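Local atomic coordinates of putative S41 protease (Bacteroides fragilis NCTC 9343, PDB entry 3K50), a protein that probably cleaves peptide bonds as a serine peptidase of family S41 and carries a PDZ domain. Residues Tyr27-Met33 against Ala52-Asp57; Asp57-Ser61 against Gly327-Ala331; Asn91-Val97 against Gln109-Met115; Pro102-Leu108 against Thr163-Arg169. Where two conformers were deposited one is given. Numbering follows the deposited sequence.

Contact 1: residues Tyr27-Met33 against Ala52-Asp57; sequences YLWYRDM and AVASMD
The apolar centre is Ala-54, whose CB lies 3.7 Å from Trp-29 CB and 4.2 Å from Tyr-27 CE2, so the methyl rests against the Trp-29 CB and the Tyr-27 ring. Trp-29 (chi1 m) extends this patch: its CZ3 comes within 3.8 Å of Asp-57 CA, and selenomethionine Met-56 makes a Met-aromatic contact, SE 5.0 Å from the centroid of the five-membered ring, with CE over the ring face. On the other flank Met-33 CE approaches Ala-52 CB at 4.2 Å. Apart from the 3-10 segment 30-31 and helical Ala-52, both segments are loop and turn. A type I turn spans Tyr-27 to Tyr-30; a second, Ala-54 to Asp-57, is closed by Asp-57 N to Ala-54 O at 2.9 Å. The closest CA pair is Met-33 with Ala-54, 5.1 Å. The t rotamer of Tyr-27 brings OH into two buried hydrogen bonds: it donates to Asp-57 OD2 (2.6 Å) and accepts from Ala-54 N (3.1 Å, 162°). At the exposed polar edge a water bridges Asp-32 O (3.1 Å) and Ser-55 N (2.9 Å). The contact thus joins the loop after helix 18-26 to the end of helix 45-52 and the loop after it, within the S41 N-terminal region. Helix 18-26 lies against Met-33 and Ala-52 through Met-23, while strand 342-352 meets Tyr-27 through Leu-346 and Asp-57 through Val-347.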
# COMPACT_ATOMS: atom_id res chain seq x y z
N TYR A 27 12.93 12.72 -16.27
CA TYR A 27 12.84 13.06 -14.86
C TYR A 27 12.19 14.41 -14.61
O TYR A 27 12.56 15.40 -15.25
CB TYR A 27 14.26 13.11 -14.29
CG TYR A 27 14.44 13.14 -12.79
CD1 TYR A 27 13.60 12.43 -11.92
CD2 TYR A 27 15.56 13.72 -12.25
CE1 TYR A 27 13.84 12.42 -10.54
CE2 TYR A 27 15.85 13.66 -10.84
CZ TYR A 27 14.98 13.00 -10.01
OH TYR A 27 15.24 12.91 -8.66
N LEU A 28 11.25 14.45 -13.65
CA LEU A 28 10.60 15.68 -13.25
C LEU A 28 11.64 16.72 -12.94
O LEU A 28 11.54 17.87 -13.41
CB LEU A 28 9.71 15.52 -12.01
CG LEU A 28 8.94 16.75 -11.51
CD1 LEU A 28 7.95 17.32 -12.54
CD2 LEU A 28 8.25 16.46 -10.20
N TRP A 29 12.65 16.31 -12.18
CA TRP A 29 13.66 17.22 -11.67
C TRP A 29 15.00 17.13 -12.41
O TRP A 29 16.06 17.21 -11.83
CB TRP A 29 13.86 16.89 -10.17
CG TRP A 29 12.69 17.17 -9.28
CD1 TRP A 29 11.96 18.32 -9.27
CD2 TRP A 29 12.12 16.35 -8.22
NE1 TRP A 29 10.97 18.25 -8.35
CE2 TRP A 29 11.04 17.07 -7.68
CE3 TRP A 29 12.37 15.08 -7.73
CZ2 TRP A 29 10.26 16.59 -6.64
CZ3 TRP A 29 11.60 14.59 -6.70
CH2 TRP A 29 10.55 15.33 -6.16
N TYR A 30 14.96 16.97 -13.71
CA TYR A 30 16.19 16.80 -14.46
C TYR A 30 17.12 18.01 -14.25
O TYR A 30 18.32 17.88 -14.27
CB TYR A 30 15.91 16.56 -15.95
CG TYR A 30 15.51 17.79 -16.75
CD1 TYR A 30 14.20 18.18 -16.85
CD2 TYR A 30 16.48 18.57 -17.38
CE1 TYR A 30 13.86 19.35 -17.54
CE2 TYR A 30 16.15 19.73 -18.09
CZ TYR A 30 14.85 20.11 -18.18
OH TYR A 30 14.53 21.26 -18.88
N ARG A 31 16.58 19.20 -14.10
CA ARG A 31 17.42 20.38 -13.96
C ARG A 31 18.24 20.42 -12.66
O ARG A 31 19.19 21.21 -12.55
CB ARG A 31 16.54 21.63 -14.00
CG ARG A 31 15.97 21.99 -15.37
CD ARG A 31 15.16 23.28 -15.21
NE ARG A 31 14.65 23.72 -16.49
CZ ARG A 31 15.36 24.39 -17.40
NH1 ARG A 31 16.62 24.71 -17.18
NH2 ARG A 31 14.81 24.73 -18.56
N ASP A 32 17.81 19.62 -11.69
CA ASP A 32 18.40 19.58 -10.36
C ASP A 32 19.25 18.32 -10.15
O ASP A 32 19.67 18.03 -9.04
CB ASP A 32 17.28 19.67 -9.32
CG ASP A 32 16.61 21.01 -9.33
OD1 ASP A 32 17.31 22.02 -9.11
OD2 ASP A 32 15.39 21.06 -9.57
N MSE A 33 19.54 17.60 -11.22
CA MSE A 33 20.49 16.52 -11.12
C MSE A 33 21.88 17.10 -11.02
O MSE A 33 22.13 18.20 -11.52
CB MSE A 33 20.46 15.60 -12.35
CG MSE A 33 19.18 14.79 -12.50
SE MSE A 33 19.00 13.94 -14.24
CE MSE A 33 20.57 12.74 -14.14
N ALA A 52 22.51 10.32 -8.60
CA ALA A 52 21.94 11.17 -9.67
C ALA A 52 20.63 11.88 -9.33
O ALA A 52 20.28 12.86 -9.97
CB ALA A 52 21.70 10.31 -10.93
N VAL A 53 19.87 11.38 -8.38
CA VAL A 53 18.61 12.02 -8.05
C VAL A 53 18.82 13.43 -7.50
O VAL A 53 19.87 13.76 -7.02
CB VAL A 53 17.78 11.24 -7.01
CG1 VAL A 53 17.25 9.91 -7.61
CG2 VAL A 53 18.58 11.06 -5.72
N ALA A 54 17.78 14.24 -7.61
CA ALA A 54 17.69 15.56 -7.02
C ALA A 54 17.55 15.36 -5.51
O ALA A 54 17.04 14.35 -5.08
CB ALA A 54 16.45 16.26 -7.55
N SER A 55 18.00 16.33 -4.72
CA SER A 55 17.92 16.20 -3.26
C SER A 55 16.50 16.10 -2.75
O SER A 55 16.29 15.58 -1.67
CB SER A 55 18.61 17.35 -2.57
OG SER A 55 19.95 17.40 -2.97
N MSE A 56 15.53 16.56 -3.55
CA MSE A 56 14.10 16.48 -3.17
C MSE A 56 13.60 15.07 -3.25
O MSE A 56 12.59 14.75 -2.65
CB MSE A 56 13.24 17.35 -4.06
CG MSE A 56 13.54 18.88 -4.01
SE MSE A 56 14.91 19.44 -5.19
CE MSE A 56 14.03 19.24 -7.03
N ASP A 57 14.34 14.20 -3.95
CA ASP A 57 13.91 12.81 -4.19
C ASP A 57 14.29 11.91 -3.02
O ASP A 57 15.28 11.23 -3.08
CB ASP A 57 14.55 12.31 -5.48
CG ASP A 57 13.81 11.16 -6.12
OD1 ASP A 57 13.26 10.29 -5.40
OD2 ASP A 57 13.81 11.14 -7.37
O HOH W 1 19.05 18.64 -6.11

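Contact 2: residues Asp57-Ser61 against Gly327-Ala331; sequences DNGFS and GEYVA
One side chain carries nearly all of this contact: the CA-to-CB bond of Phe-60 (chi1 m) points toward 327-331 and its ring touches four consecutive residues, although no direct hydrogen bond crosses between the segments. Its CZ is 3.6 Å from Gly-327 O, CD1 3.6 Å from Glu-328 CG, CE2 4.0 Å from Tyr-329 CE1 and CD2 3.7 Å from Val-330 CG2. With Tyr-329 (chi1 p) it makes an offset edge-to-face pair, the Phe-60 edge toward the Tyr-329 face, centroids 5.7 Å apart and planes at 79°. The nearest CA atoms are those of Phe-60 and Glu-328, 6.4 Å. Asn-58 and Glu-328 each centre an inverse gamma turn. Asp-57 shapes the bend behind the ring: OD1 accepts Ser-61 N (2.9 Å) and, weakly, Phe-60 N (3.0 Å), while OD2 accepts Ser-61 OG (2.7 Å) and Tyr-27 OH. A water donates to Phe-60 O (2.9 Å) and Glu-328 OE1 (2.8 Å); Glu-328 OE1 also forms a salt bridge with Arg-302. The arrangement is a buried edge-to-face aromatic contact between the N-terminal S41 region and the peptidase-family region where strand 330-336 begins.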
# COMPACT_ATOMS: atom_id res chain seq x y z
N ASP A 57 14.34 14.20 -3.95
CA ASP A 57 13.91 12.81 -4.19
C ASP A 57 14.29 11.91 -3.02
O ASP A 57 15.28 11.23 -3.08
CB ASP A 57 14.55 12.31 -5.48
CG ASP A 57 13.81 11.16 -6.12
OD1 ASP A 57 13.26 10.29 -5.40
OD2 ASP A 57 13.81 11.14 -7.37
N ASN A 58 13.44 11.92 -1.98
CA ASN A 58 13.62 11.18 -0.74
C ASN A 58 13.18 9.72 -0.90
O ASN A 58 12.20 9.27 -0.31
CB ASN A 58 12.83 11.85 0.39
CG ASN A 58 13.13 11.25 1.77
OD1 ASN A 58 14.25 10.84 2.04
ND2 ASN A 58 12.12 11.20 2.62
N GLY A 59 13.89 8.99 -1.75
CA GLY A 59 13.51 7.61 -1.98
C GLY A 59 12.26 7.43 -2.80
O GLY A 59 11.68 6.33 -2.80
N PHE A 60 11.86 8.46 -3.55
CA PHE A 60 10.69 8.30 -4.40
C PHE A 60 11.06 7.45 -5.63
O PHE A 60 10.47 6.39 -5.90
CB PHE A 60 10.08 9.63 -4.78
CG PHE A 60 9.86 10.58 -3.62
CD1 PHE A 60 9.45 10.12 -2.38
CD2 PHE A 60 10.00 11.93 -3.81
CE1 PHE A 60 9.26 10.99 -1.34
CE2 PHE A 60 9.79 12.82 -2.77
CZ PHE A 60 9.40 12.36 -1.55
N SER A 61 12.07 7.87 -6.35
CA SER A 61 12.57 7.08 -7.46
C SER A 61 13.30 5.88 -6.93
O SER A 61 14.02 5.96 -5.95
CB SER A 61 13.54 7.92 -8.29
OG SER A 61 12.88 9.04 -8.81
N GLY A 327 4.64 10.38 2.64
CA GLY A 327 5.14 11.67 2.12
C GLY A 327 5.56 11.67 0.64
O GLY A 327 6.28 12.56 0.18
N GLU A 328 5.13 10.68 -0.13
CA GLU A 328 5.49 10.63 -1.56
C GLU A 328 4.51 11.53 -2.38
O GLU A 328 3.52 11.07 -2.84
CB GLU A 328 5.56 9.17 -2.06
CG GLU A 328 6.16 9.03 -3.43
CD GLU A 328 6.36 7.58 -3.75
OE1 GLU A 328 7.31 7.01 -3.19
OE2 GLU A 328 5.55 7.02 -4.52
N TYR A 329 4.82 12.82 -2.55
CA TYR A 329 3.87 13.78 -3.11
C TYR A 329 3.97 13.98 -4.63
O TYR A 329 3.36 14.91 -5.15
CB TYR A 329 4.00 15.15 -2.38
CG TYR A 329 5.37 15.74 -2.45
CD1 TYR A 329 6.34 15.44 -1.50
CD2 TYR A 329 5.72 16.62 -3.47
CE1 TYR A 329 7.58 15.99 -1.56
CE2 TYR A 329 7.03 17.14 -3.58
CZ TYR A 329 7.94 16.85 -2.63
OH TYR A 329 9.22 17.40 -2.72
N VAL A 330 4.80 13.16 -5.29
CA VAL A 330 5.04 13.19 -6.74
C VAL A 330 4.80 11.77 -7.26
O VAL A 330 4.73 10.83 -6.44
CB VAL A 330 6.44 13.70 -7.09
CG1 VAL A 330 6.54 15.23 -6.91
CG2 VAL A 330 7.49 12.96 -6.27
N ALA A 331 4.57 11.62 -8.57
CA ALA A 331 4.28 10.31 -9.12
C ALA A 331 5.46 9.77 -9.89
O ALA A 331 6.17 10.55 -10.56
CB ALA A 331 3.04 10.39 -10.05
O HOH W 2 8.47 4.82 -4.52

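Contact 3: residues Asn91-Val97 against Gln109-Met115; sequences NALISYV and QRGHWIM
Backbone hydrogen bonds set an antiparallel register between strand 91-97 and strand 113-115, whose axes approach to 4.4 Å at 157°. Ala-92 and Ile-114 form a hydrogen-bonded pair (Ala-92 N to Ile-114 O 2.9 Å, Ile-114 N to Ala-92 O 2.8 Å); Leu-93 and Trp-113 are a non-hydrogen-bonded pair, CA atoms 4.3 Å apart. Past these pairs, Ile-94 still bonds the other segment: its N donates to His-112 O (2.8 Å) and its O accepts Gly-111 N (3.0 Å), where a type II turn, Gln-109 to His-112, places Gly-111 at phi 103°. Apolar contacts differ by face: Leu-93 CD1 (chi1 t) sits over the Trp-113 five-membered ring, a CH-pi contact 3.6 Å from the centroid, whereas on the other face Ala-92 CB lies 4.2 Å from Ile-114 CB. Ile-94 CD1 packs on Ile-114 CG1 at 4.0 Å. Among polar side chains, extended Arg-110 donates NH1 to Ser-95 O (2.9 Å) and forms a salt bridge with Glu-372. These are the second and third strands of the five-stranded antiparallel sheet of the PDZ domain, flanked by strand 76-82 and strand 136-146.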
# COMPACT_ATOMS: atom_id res chain seq x y z
N ASN A 91 8.40 -14.37 18.59
CA ASN A 91 7.10 -14.80 18.07
C ASN A 91 6.77 -13.91 16.88
O ASN A 91 7.01 -12.70 16.93
CB ASN A 91 6.01 -14.68 19.13
CG ASN A 91 6.17 -15.70 20.23
OD1 ASN A 91 6.45 -16.84 19.96
ND2 ASN A 91 5.93 -15.28 21.48
N ALA A 92 6.23 -14.49 15.80
CA ALA A 92 5.87 -13.72 14.61
C ALA A 92 4.34 -13.45 14.53
O ALA A 92 3.55 -14.38 14.31
CB ALA A 92 6.36 -14.43 13.34
N LEU A 93 3.95 -12.20 14.70
CA LEU A 93 2.55 -11.79 14.64
C LEU A 93 2.16 -11.58 13.18
O LEU A 93 2.73 -10.71 12.51
CB LEU A 93 2.32 -10.47 15.43
CG LEU A 93 0.93 -9.86 15.35
CD1 LEU A 93 -0.12 -10.87 15.76
CD2 LEU A 93 0.77 -8.58 16.22
N ILE A 94 1.16 -12.33 12.70
CA ILE A 94 0.74 -12.23 11.29
C ILE A 94 -0.10 -10.98 11.06
O ILE A 94 -1.10 -10.78 11.75
CB ILE A 94 0.02 -13.52 10.82
CG1 ILE A 94 1.02 -14.68 10.87
CG2 ILE A 94 -0.55 -13.32 9.41
CD1 ILE A 94 0.42 -16.09 10.62
N SER A 95 0.27 -10.16 10.06
CA SER A 95 -0.39 -8.94 9.74
C SER A 95 -1.24 -8.99 8.45
O SER A 95 -2.06 -8.15 8.26
CB SER A 95 0.66 -7.84 9.51
OG SER A 95 1.57 -8.23 8.45
N TYR A 96 -1.01 -9.96 7.56
CA TYR A 96 -1.67 -10.02 6.26
C TYR A 96 -1.47 -11.44 5.72
O TYR A 96 -0.35 -12.02 5.87
CB TYR A 96 -1.02 -9.00 5.33
CG TYR A 96 -1.72 -8.77 4.02
CD1 TYR A 96 -1.40 -9.50 2.94
CD2 TYR A 96 -2.64 -7.73 3.85
CE1 TYR A 96 -2.01 -9.29 1.72
CE2 TYR A 96 -3.22 -7.49 2.65
CZ TYR A 96 -2.90 -8.29 1.58
OH TYR A 96 -3.48 -8.10 0.35
N VAL A 97 -2.54 -12.04 5.18
CA VAL A 97 -2.46 -13.37 4.55
C VAL A 97 -2.99 -13.23 3.13
O VAL A 97 -4.12 -12.74 2.92
CB VAL A 97 -3.30 -14.39 5.34
CG1 VAL A 97 -3.39 -15.77 4.61
CG2 VAL A 97 -2.70 -14.56 6.72
N GLN A 109 -4.42 -16.67 9.95
CA GLN A 109 -5.15 -15.43 9.84
C GLN A 109 -4.38 -14.33 10.50
O GLN A 109 -3.58 -14.58 11.41
CB GLN A 109 -6.47 -15.53 10.63
CG GLN A 109 -7.45 -16.53 10.17
CD GLN A 109 -8.76 -16.37 10.86
OE1 GLN A 109 -9.45 -15.35 10.70
NE2 GLN A 109 -9.11 -17.34 11.67
N ARG A 110 -4.64 -13.11 10.10
CA ARG A 110 -4.13 -11.95 10.81
C ARG A 110 -4.51 -12.02 12.29
O ARG A 110 -5.69 -12.27 12.62
CB ARG A 110 -4.71 -10.69 10.15
CG ARG A 110 -4.39 -9.43 10.90
CD ARG A 110 -4.97 -8.25 10.22
NE ARG A 110 -4.92 -7.04 11.10
CZ ARG A 110 -3.97 -6.13 11.04
NH1 ARG A 110 -2.98 -6.25 10.18
NH2 ARG A 110 -3.98 -5.09 11.83
N GLY A 111 -3.54 -11.83 13.19
CA GLY A 111 -3.73 -11.94 14.63
C GLY A 111 -3.17 -13.26 15.18
O GLY A 111 -2.98 -13.41 16.37
N HIS A 112 -2.95 -14.23 14.31
CA HIS A 112 -2.26 -15.42 14.73
C HIS A 112 -0.79 -15.11 14.88
O HIS A 112 -0.23 -14.26 14.17
CB HIS A 112 -2.37 -16.55 13.72
CG HIS A 112 -3.65 -17.30 13.81
ND1 HIS A 112 -4.33 -17.75 12.69
CD2 HIS A 112 -4.38 -17.71 14.88
CE1 HIS A 112 -5.41 -18.39 13.07
NE2 HIS A 112 -5.47 -18.38 14.39
N TRP A 113 -0.15 -15.83 15.79
CA TRP A 113 1.27 -15.68 16.05
C TRP A 113 1.94 -17.01 15.77
O TRP A 113 1.43 -18.04 16.22
CB TRP A 113 1.53 -15.36 17.50
CG TRP A 113 0.98 -14.07 18.01
CD1 TRP A 113 -0.31 -13.78 18.26
CD2 TRP A 113 1.74 -12.93 18.45
NE1 TRP A 113 -0.43 -12.52 18.80
CE2 TRP A 113 0.82 -11.98 18.92
CE3 TRP A 113 3.10 -12.61 18.45
CZ2 TRP A 113 1.21 -10.72 19.38
CZ3 TRP A 113 3.49 -11.39 18.95
CH2 TRP A 113 2.53 -10.45 19.41
N ILE A 114 3.01 -17.01 14.98
CA ILE A 114 3.80 -18.22 14.74
C ILE A 114 4.83 -18.27 15.88
O ILE A 114 5.61 -17.32 16.08
CB ILE A 114 4.49 -18.22 13.40
CG1 ILE A 114 3.50 -18.11 12.24
CG2 ILE A 114 5.23 -19.53 13.19
CD1 ILE A 114 4.21 -18.05 10.86
N MSE A 115 4.82 -19.36 16.64
CA MSE A 115 5.69 -19.51 17.84
C MSE A 115 6.85 -20.50 17.68
O MSE A 115 7.87 -20.35 18.36
CB MSE A 115 4.86 -19.93 19.04
CG MSE A 115 3.74 -18.99 19.37
SE MSE A 115 2.69 -19.58 20.85
CE MSE A 115 3.82 -18.97 22.38
O HOH W 3 7.75 -18.88 21.16

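Contact 4: residues Pro102-Leu108 against Thr163-Arg169; sequences PAEEAGL and TTMPASR
Pro-102, at the start of helix 102-105, is the main bump: its CB rests 3.9 Å from Pro-166 CD and 4.1 Å from Met-165 CG, its CG reaches Ala-167 O at 3.4 Å, and its CD lies over one face of the Arg-169 guanidinium, 3.7 Å from CZ. The segment 163-169 therefore curves round this ring from strand into loop. A turn later the small Ala-106 lets strand 163-165 come close: CA atoms of Ala-106 and Met-165 are 4.8 Å apart, and Ala-106 CB is 4.0 Å from Met-165 CB. The Met-165 side chain (chi1 t) reaches on to Leu-108, SE to CD1 4.2 Å. Gly-107, at phi 87°, ends the helix in a Schellman motif. Just before it, Ala-106 O accepts Thr-163 OG1 at 2.5 Å. At the other end Arg-169 NH2 bridges to Glu-105 OE2 (2.8 Å) and NH1 to OE1 (3.2 Å). The helix thus packs through an apolar seam on the end of the sheet's outermost strand and the loop that follows; a hydroxyl bond closes one end and a two-pronged salt bridge the other.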
# COMPACT_ATOMS: atom_id res chain seq x y z
N PRO A 102 -0.19 -20.78 0.62
CA PRO A 102 0.14 -21.75 1.63
C PRO A 102 -0.29 -21.33 3.05
O PRO A 102 -0.79 -22.17 3.80
CB PRO A 102 1.69 -21.81 1.57
CG PRO A 102 2.01 -21.52 0.18
CD PRO A 102 0.96 -20.52 -0.28
N ALA A 103 -0.13 -20.06 3.40
CA ALA A 103 -0.52 -19.55 4.73
C ALA A 103 -2.03 -19.74 4.98
O ALA A 103 -2.48 -20.25 6.03
CB ALA A 103 -0.12 -18.02 4.86
N GLU A 104 -2.81 -19.38 3.99
CA GLU A 104 -4.25 -19.49 4.06
C GLU A 104 -4.71 -20.96 4.13
O GLU A 104 -5.63 -21.29 4.89
CB GLU A 104 -4.93 -18.81 2.89
CG GLU A 104 -6.42 -18.70 3.13
CD GLU A 104 -7.10 -17.87 2.09
OE1 GLU A 104 -7.23 -18.39 0.96
OE2 GLU A 104 -7.51 -16.73 2.41
N GLU A 105 -4.04 -21.82 3.38
CA GLU A 105 -4.32 -23.24 3.40
C GLU A 105 -3.96 -23.82 4.76
O GLU A 105 -4.59 -24.79 5.21
CB GLU A 105 -3.55 -23.96 2.28
CG GLU A 105 -4.03 -23.50 0.88
CD GLU A 105 -3.08 -23.83 -0.26
OE1 GLU A 105 -2.00 -24.46 -0.04
OE2 GLU A 105 -3.45 -23.43 -1.40
N ALA A 106 -2.96 -23.23 5.43
CA ALA A 106 -2.54 -23.66 6.76
C ALA A 106 -3.54 -23.29 7.86
O ALA A 106 -3.36 -23.71 9.02
CB ALA A 106 -1.20 -23.07 7.09
N GLY A 107 -4.54 -22.47 7.52
CA GLY A 107 -5.57 -21.99 8.46
C GLY A 107 -5.13 -20.72 9.19
O GLY A 107 -5.66 -20.38 10.25
N LEU A 108 -4.16 -20.00 8.63
CA LEU A 108 -3.61 -18.84 9.31
C LEU A 108 -4.41 -17.58 8.98
O LEU A 108 -4.98 -17.44 7.90
CB LEU A 108 -2.13 -18.66 8.98
CG LEU A 108 -1.09 -19.71 9.39
CD1 LEU A 108 0.24 -19.34 8.78
CD2 LEU A 108 -0.98 -19.80 10.90
N THR A 163 -0.32 -26.40 12.99
CA THR A 163 -0.78 -26.62 11.66
C THR A 163 0.40 -26.91 10.76
O THR A 163 1.58 -26.65 11.13
CB THR A 163 -1.54 -25.39 11.12
OG1 THR A 163 -2.09 -25.72 9.85
CG2 THR A 163 -0.59 -24.21 10.97
N THR A 164 0.08 -27.48 9.60
CA THR A 164 1.06 -27.79 8.56
C THR A 164 0.92 -26.78 7.45
O THR A 164 -0.18 -26.63 6.90
CB THR A 164 0.81 -29.18 7.98
OG1 THR A 164 0.89 -30.11 9.06
CG2 THR A 164 1.84 -29.53 6.90
N MSE A 165 2.01 -26.08 7.13
CA MSE A 165 2.01 -25.07 6.08
C MSE A 165 2.69 -25.64 4.85
O MSE A 165 3.84 -26.05 4.91
CB MSE A 165 2.72 -23.79 6.50
CG MSE A 165 2.52 -22.71 5.49
SE MSE A 165 3.02 -20.99 6.12
CE MSE A 165 4.88 -21.35 6.56
N PRO A 166 2.00 -25.62 3.70
CA PRO A 166 2.64 -26.17 2.50
C PRO A 166 3.83 -25.34 2.03
O PRO A 166 4.03 -24.20 2.51
CB PRO A 166 1.52 -26.18 1.44
CG PRO A 166 0.27 -25.77 2.13
CD PRO A 166 0.64 -25.11 3.43
N ALA A 167 4.61 -25.90 1.10
CA ALA A 167 5.80 -25.24 0.58
C ALA A 167 5.44 -23.94 -0.11
O ALA A 167 4.35 -23.80 -0.69
CB ALA A 167 6.59 -26.17 -0.38
N SER A 168 6.35 -22.97 -0.03
CA SER A 168 6.13 -21.71 -0.69
C SER A 168 5.97 -21.83 -2.20
O SER A 168 6.38 -22.82 -2.79
CB SER A 168 7.28 -20.76 -0.39
OG SER A 168 8.53 -21.35 -0.65
N ARG A 169 5.37 -20.83 -2.83
CA ARG A 169 5.21 -20.85 -4.28
C ARG A 169 5.02 -19.44 -4.74
O ARG A 169 4.91 -18.58 -3.91
CB ARG A 169 4.08 -21.77 -4.72
CG ARG A 169 2.75 -21.46 -4.22
CD ARG A 169 1.84 -22.64 -4.48
NE ARG A 169 0.52 -22.23 -4.05
CZ ARG A 169 -0.20 -22.73 -3.05
NH1 ARG A 169 0.17 -23.79 -2.31
NH2 ARG A 169 -1.35 -22.17 -2.83

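The four contacts fall into two pairs on opposite sides of the chain's centre. Contacts 1 and 2, centres 11 Å apart, share Asp-57 and touch where Trp-29 CH2 meets Val-330 CG2 (3.9 Å); they gather the S41 N-terminal region around strands 330-336 and 342-352. Contacts 3 and 4, centres 12 Å apart, both reach the PDZ sheet, and Ile-94 CD1 touches Leu-108 CD1 at 3.7 Å; their segments interleave along the chain in the order 91-97, 102-108, 109-115, 163-169. Contacts 2 and 3 have centres 31 Å apart. Since contact 2 spans residues 57 to 331, the whole PDZ module is an excursion between the parts it brings together.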